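Acyl-coenzyme A oxidase 1 (Yarrowia lipolytica, PDB 5Y9D) catalyses the FAD-dependent oxidation of acyl-CoA by molecular oxygen to (2E)-enoyl-CoA and hydrogen peroxide, a step of peroxisomal fatty acid beta-oxidation. Local coordinates at residues F26-P29 and P30-A34. Residues are numbered along the deposited sequence; the frame is centred on the assembly and turned at random.
Sequences FTDP and PVEMA
The side chains of Asp28 and Glu32 meet at a slant across the N-terminal turn of an alpha-helix that runs to residue 38, close to the N-terminal end of the modelled chain. Two backbone i to i+4 hydrogen bonds close this turn. Glu32 N donates to Asp28 O over 3.0 Å, and Met33 N reaches Pro29 O at 2.8 Å. Proline suits positions 29 and 30 because the amide nitrogens of a helix's first turn have no earlier carbonyl in the helix to bond, so lacking an N-H probably costs little there. The two pyrrolidine rings run alongside each other in the same direction, Pro29 CB resting 3.4 Å from Pro30 CD. Pro30 CD also lies 3.4 Å from Thr27 O, so its ring packs against that carbonyl. Pro29 also packs on Tyr666 of helix 665-676, which joins this turn to the C-terminal part of the chain.

Two like charges lie close together here, and nearby cations probably offset them. Arg338 forms salt bridges with both carboxylates, and Lys350 with Glu32 OE1, while Asp28 OD1 is hydrogen-bonded to Thr23 OG1; negative side chains at this N-terminal turn probably also suit the helix dipole. With CG anti to its own carbonyl carbon (chi1 -76°), Glu32 leans back toward Asp28, and the bend at chi2 then turns the carboxylate outward. The carboxylate planes stand 37° apart, with Asp28 OD2 3.3 Å from Glu32 CG and 4.1 Å from Glu32 OE2.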
loop_
_atom_site.group_PDB
_atom_site.type_symbol
_atom_site.label_atom_id
_atom_site.label_comp_id
_atom_site.label_asym_id
_atom_site.label_seq_id
_atom_site.Cartn_x
_atom_site.Cartn_y
_atom_site.Cartn_z
ATOM N N PHE A 26 -28.814 7.004 10.134
ATOM C CA PHE A 26 -29.067 5.915 9.208
ATOM C C PHE A 26 -29.766 6.379 7.933
ATOM O O PHE A 26 -29.404 5.942 6.854
ATOM C CB PHE A 26 -29.902 4.840 9.896
ATOM C CG PHE A 26 -29.968 3.551 9.140
ATOM C CD1 PHE A 26 -28.823 2.770 8.978
ATOM C CD2 PHE A 26 -31.174 3.119 8.581
ATOM C CE1 PHE A 26 -28.880 1.584 8.276
ATOM C CE2 PHE A 26 -31.237 1.934 7.881
ATOM C CZ PHE A 26 -30.086 1.162 7.731
ATOM N N THR A 27 -30.720 7.299 8.060
ATOM C CA THR A 27 -31.570 7.699 6.949
ATOM C C THR A 27 -31.112 8.977 6.258
ATOM O O THR A 27 -31.638 9.366 5.228
ATOM C CB THR A 27 -33.033 7.900 7.442
ATOM O OG1 THR A 27 -33.074 8.915 8.473
ATOM C CG2 THR A 27 -33.609 6.552 7.986
ATOM N N ASP A 28 -30.127 9.648 6.827
ATOM C CA ASP A 28 -29.633 10.895 6.271
ATOM C C ASP A 28 -28.880 10.780 4.945
ATOM O O ASP A 28 -29.027 11.641 4.100
ATOM C CB ASP A 28 -28.738 11.593 7.295
ATOM C CG ASP A 28 -28.635 13.071 7.046
ATOM O OD1 ASP A 28 -29.685 13.755 7.013
ATOM O OD2 ASP A 28 -27.501 13.539 6.860
ATOM N N PRO A 29 -28.060 9.726 4.761
ATOM C CA PRO A 29 -27.189 9.756 3.586
ATOM C C PRO A 29 -27.848 9.940 2.223
ATOM O O PRO A 29 -27.334 10.690 1.387
ATOM C CB PRO A 29 -26.470 8.421 3.666
ATOM C CG PRO A 29 -26.370 8.143 5.134
ATOM C CD PRO A 29 -27.676 8.650 5.698
ATOM N N PRO A 30 -28.981 9.285 1.979
ATOM C CA PRO A 30 -29.484 9.451 0.610
ATOM C C PRO A 30 -30.097 10.816 0.400
ATOM O O PRO A 30 -30.120 11.345 -0.731
ATOM C CB PRO A 30 -30.518 8.343 0.457
ATOM C CG PRO A 30 -30.895 7.975 1.843
ATOM C CD PRO A 30 -29.708 8.248 2.722
ATOM N N VAL A 31 -30.567 11.398 1.492
ATOM C CA VAL A 31 -31.112 12.741 1.422
ATOM C C VAL A 31 -29.973 13.686 1.113
ATOM O O VAL A 31 -30.096 14.523 0.229
ATOM C CB VAL A 31 -31.880 13.116 2.717
ATOM C CG1 VAL A 31 -32.295 14.574 2.696
ATOM C CG2 VAL A 31 -33.096 12.195 2.882
ATOM N N GLU A 32 -28.848 13.505 1.796
ATOM C CA GLU A 32 -27.647 14.299 1.501
ATOM C C GLU A 32 -27.097 14.108 0.112
ATOM O O GLU A 32 -26.686 15.072 -0.515
ATOM C CB GLU A 32 -26.540 14.036 2.514
ATOM C CG GLU A 32 -26.797 14.723 3.855
ATOM C CD GLU A 32 -26.956 16.232 3.728
ATOM O OE1 GLU A 32 -26.212 16.868 2.926
ATOM O OE2 GLU A 32 -27.837 16.783 4.429
ATOM N N MET A 33 -27.081 12.872 -0.372
ATOM C CA MET A 33 -26.576 12.607 -1.712
ATOM C C MET A 33 -27.439 13.249 -2.793
ATOM O O MET A 33 -26.922 13.716 -3.791
ATOM C CB MET A 33 -26.423 11.105 -1.954
ATOM C CG MET A 33 -25.833 10.734 -3.326
ATOM S SD MET A 33 -24.077 11.123 -3.588
ATOM C CE MET A 33 -23.329 10.006 -2.402
ATOM N N ALA A 34 -28.748 13.284 -2.601
ATOM C CA ALA A 34 -29.653 13.911 -3.571
ATOM C C ALA A 34 -29.401 15.421 -3.624
ATOM O O ALA A 34 -29.450 16.025 -4.699
ATOM C CB ALA A 34 -31.117 13.606 -3.228
#